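Local coordinates for protein glycerophosphodiester phosphodiesterase (PDB 1O1Z) that belongs to the glycerophosphodiester phosphodiesterase family, built on a TIM-barrel fold in which parallel strands alternate with helices, at residues 20-25 / 223-228. Residues are numbered along the deposited sequence; the frame is centred on the assembly and turned at random.
Sequences GYSAKY and ITDEVE
Tyr-21 lies against Val-227 and reaches Glu-228 with its hydroxyl. Its CB starts the side chain 4.1 Å from Val-227 CG2, and the first torsion, CG anti to the backbone N (chi1 -164°), carries CG to 4.0 Å from Val-227 CB. That CB sits over the ring centre, 3.9 Å from the centroid and 8° off the ring normal, a CH-pi contact; the opposite face has Lys-24 CB nearer its rim. At the edge, CD1 meets Asp-225 O at 3.3 Å; CE1 has Val-227 N above it on the Val-227 face, while CE2 passes Glu-228 CG. At the tip, Tyr-21 OH donates to Glu-228 OE2 (2.6 Å) on its anti lone pair, the ring and carboxylate planes being 77° apart. Lys-24 NZ takes the syn lone pair of Glu-228 OE2 in a salt bridge of 3.0 Å, so one oxygen holds two donors. A water bridges Tyr-21 OH to Glu-226 OE1, donating to both. Ala-23 N donates to Asp-225 O (3.3 Å), tilted from the carbonyl plane, and Ala-23 CB packs by Glu-226 OE2. Ser-22 OG and Asp-225 OD1 lie close but bond instead to His-18, through its O and ND1 respectively. The contact joins the loop after strand 14-18 to the turn after adjacent parallel strand 221-224 and the first residues of helix 227-232; Tyr-21 also touches Ala-36 of helix 30-38.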
ATOM      1  N   GLY A  20      -2.722  -7.944  -2.782  1.00  8.03           N
ATOM      2  CA  GLY A  20      -3.759  -8.615  -3.551  1.00  8.54           C
ATOM      3  C   GLY A  20      -4.806  -9.254  -2.649  1.00  9.44           C
ATOM      4  O   GLY A  20      -4.990  -8.822  -1.517  1.00  9.69           O
ATOM      5  N   TYR A  21      -5.494 -10.279  -3.155  1.00  9.63           N
ATOM      6  CA  TYR A  21      -6.475 -11.013  -2.366  1.00  8.76           C
ATOM      7  C   TYR A  21      -5.696 -12.067  -1.592  1.00 10.02           C
ATOM      8  O   TYR A  21      -5.752 -13.261  -1.885  1.00 10.06           O
ATOM      9  CB  TYR A  21      -7.532 -11.648  -3.260  1.00 10.86           C
ATOM     10  CG  TYR A  21      -8.791 -12.121  -2.561  1.00  9.69           C
ATOM     11  CD1 TYR A  21      -8.857 -12.242  -1.171  1.00  9.20           C
ATOM     12  CD2 TYR A  21      -9.904 -12.454  -3.291  1.00 11.86           C
ATOM     13  CE1 TYR A  21      -9.991 -12.663  -0.540  1.00 10.82           C
ATOM     14  CE2 TYR A  21     -11.056 -12.882  -2.671  1.00 11.03           C
ATOM     15  CZ  TYR A  21     -11.102 -12.981  -1.300  1.00 12.82           C
ATOM     16  OH  TYR A  21     -12.265 -13.401  -0.682  1.00 15.46           O
ATOM     17  N   SER A  22      -4.971 -11.603  -0.581  1.00  8.53           N
ATOM     18  CA  SER A  22      -3.954 -12.440   0.052  1.00  8.65           C
ATOM     19  C   SER A  22      -4.529 -13.438   1.059  1.00 11.08           C
ATOM     20  O   SER A  22      -3.824 -14.324   1.477  1.00 11.16           O
ATOM     21  CB  SER A  22      -2.878 -11.557   0.677  1.00 11.87           C
ATOM     22  OG  SER A  22      -3.434 -10.712   1.665  1.00 12.57           O
ATOM     23  N   ALA A  23      -5.789 -13.284   1.466  1.00 10.82           N
ATOM     24  CA  ALA A  23      -6.431 -14.307   2.323  1.00 10.46           C
ATOM     25  C   ALA A  23      -6.637 -15.626   1.585  1.00 11.74           C
ATOM     26  O   ALA A  23      -6.744 -16.701   2.226  1.00 14.12           O
ATOM     27  CB  ALA A  23      -7.758 -13.821   2.857  1.00 11.09           C
ATOM     28  N   LYS A  24      -6.758 -15.564   0.262  1.00 12.20           N
ATOM     29  CA  LYS A  24      -7.073 -16.748  -0.550  1.00 11.00           C
ATOM     30  C   LYS A  24      -5.994 -17.161  -1.565  1.00 12.11           C
ATOM     31  O   LYS A  24      -5.981 -18.310  -2.024  1.00 13.04           O
ATOM     32  CB  LYS A  24      -8.395 -16.536  -1.292  1.00 12.13           C
ATOM     33  CG  LYS A  24      -9.629 -16.556  -0.396  1.00 17.77           C
ATOM     34  CD  LYS A  24     -10.920 -16.667  -1.229  1.00 20.54           C
ATOM     35  CE  LYS A  24     -12.169 -16.820  -0.334  0.65 24.03           C
ATOM     36  NZ  LYS A  24     -13.377 -17.337  -1.072  0.65 26.90           N
ATOM     37  N   TYR A  25      -5.111 -16.227  -1.910  1.00 10.23           N
ATOM     38  CA  TYR A  25      -4.085 -16.443  -2.916  1.00 10.22           C
ATOM     39  C   TYR A  25      -2.749 -15.948  -2.397  1.00 12.00           C
ATOM     40  O   TYR A  25      -2.685 -15.072  -1.531  1.00 12.39           O
ATOM     41  CB  TYR A  25      -4.469 -15.713  -4.201  1.00 10.10           C
ATOM     42  CG  TYR A  25      -5.801 -16.187  -4.720  1.00  9.50           C
ATOM     43  CD1 TYR A  25      -5.899 -17.366  -5.445  1.00 13.35           C
ATOM     44  CD2 TYR A  25      -6.981 -15.516  -4.386  1.00 12.04           C
ATOM     45  CE1 TYR A  25      -7.142 -17.831  -5.881  1.00 14.65           C
ATOM     46  CE2 TYR A  25      -8.208 -15.965  -4.826  1.00 15.16           C
ATOM     47  CZ  TYR A  25      -8.288 -17.115  -5.566  1.00 14.86           C
ATOM     48  OH  TYR A  25      -9.537 -17.563  -5.978  1.00 18.51           O
ATOM     49  N   ILE A 223      -7.473  -1.153   3.528  1.00  8.32           N
ATOM     50  CA  ILE A 223      -6.546  -2.107   3.000  1.00  7.76           C
ATOM     51  C   ILE A 223      -6.771  -3.391   3.776  1.00  8.44           C
ATOM     52  O   ILE A 223      -6.648  -3.413   5.000  1.00  9.11           O
ATOM     53  CB  ILE A 223      -5.103  -1.561   3.137  1.00  9.90           C
ATOM     54  CG1 ILE A 223      -4.939  -0.289   2.300  1.00 13.61           C
ATOM     55  CG2 ILE A 223      -4.079  -2.642   2.804  1.00 14.51           C
ATOM     56  CD1 ILE A 223      -3.743   0.560   2.667  1.00 16.46           C
ATOM     57  N   THR A 224      -7.183  -4.456   3.086  1.00  7.17           N
ATOM     58  CA  THR A 224      -7.627  -5.682   3.719  1.00  6.66           C
ATOM     59  C   THR A 224      -7.139  -6.904   2.970  1.00  8.60           C
ATOM     60  O   THR A 224      -6.978  -6.857   1.754  1.00  8.89           O
ATOM     61  CB  THR A 224      -9.191  -5.712   3.745  1.00  7.32           C
ATOM     62  OG1 THR A 224      -9.653  -6.908   4.395  1.00  8.17           O
ATOM     63  CG2 THR A 224      -9.802  -5.733   2.346  1.00  9.90           C
ATOM     64  N   ASP A 225      -6.932  -8.005   3.692  1.00  8.54           N
ATOM     65  CA  ASP A 225      -6.676  -9.291   3.052  1.00  9.70           C
ATOM     66  C   ASP A 225      -7.967  -9.961   2.534  1.00  9.13           C
ATOM     67  O   ASP A 225      -7.927 -10.812   1.654  1.00  9.59           O
ATOM     68  CB  ASP A 225      -5.997 -10.247   4.014  1.00  9.90           C
ATOM     69  CG  ASP A 225      -4.740  -9.692   4.631  1.00 15.32           C
ATOM     70  OD1 ASP A 225      -3.948  -9.042   3.913  1.00 15.78           O
ATOM     71  OD2 ASP A 225      -4.449  -9.911   5.844  1.00 17.37           O
ATOM     72  N   GLU A 226      -9.096  -9.592   3.128  1.00  8.31           N
ATOM     73  CA  GLU A 226     -10.392 -10.243   2.911  1.00  8.40           C
ATOM     74  C   GLU A 226     -11.229  -9.446   1.927  1.00  8.67           C
ATOM     75  O   GLU A 226     -12.232  -8.817   2.272  1.00  9.81           O
ATOM     76  CB  GLU A 226     -11.112 -10.409   4.245  1.00 10.61           C
ATOM     77  CG  GLU A 226     -10.440 -11.386   5.188  1.00 12.71           C
ATOM     78  CD  GLU A 226     -10.678 -12.856   4.829  1.00 13.41           C
ATOM     79  OE1 GLU A 226     -11.429 -13.174   3.867  1.00 14.45           O
ATOM     80  OE2 GLU A 226     -10.111 -13.719   5.526  1.00 21.47           O
ATOM     81  N   VAL A 227     -10.809  -9.495   0.661  1.00  9.77           N
ATOM     82  CA  VAL A 227     -11.405  -8.640  -0.346  1.00  9.66           C
ATOM     83  C   VAL A 227     -12.899  -8.847  -0.557  1.00  7.76           C
ATOM     84  O   VAL A 227     -13.680  -7.889  -0.525  1.00  9.39           O
ATOM     85  CB  VAL A 227     -10.660  -8.750  -1.696  1.00 11.90           C
ATOM     86  CG1 VAL A 227     -11.374  -7.966  -2.763  1.00 11.32           C
ATOM     87  CG2 VAL A 227      -9.227  -8.296  -1.541  1.00 13.69           C
ATOM     88  N   GLU A 228     -13.346 -10.086  -0.781  1.00  8.27           N
ATOM     89  CA  GLU A 228     -14.771 -10.304  -1.045  1.00  9.36           C
ATOM     90  C   GLU A 228     -15.636  -9.860   0.127  1.00 10.30           C
ATOM     91  O   GLU A 228     -16.682  -9.269  -0.059  1.00 10.97           O
ATOM     92  CB  GLU A 228     -15.083 -11.777  -1.334  0.65 12.77           C
ATOM     93  CG  GLU A 228     -14.542 -12.323  -2.641  0.65 15.99           C
ATOM     94  CD  GLU A 228     -14.753 -13.833  -2.754  0.65 18.35           C
ATOM     95  OE1 GLU A 228     -15.794 -14.229  -3.318  0.65 24.92           O
ATOM     96  OE2 GLU A 228     -13.910 -14.628  -2.251  0.65 15.78           O
TER
HETATM   97  O   HOH W   1     -12.953 -12.239   1.757  1.00 10.96           O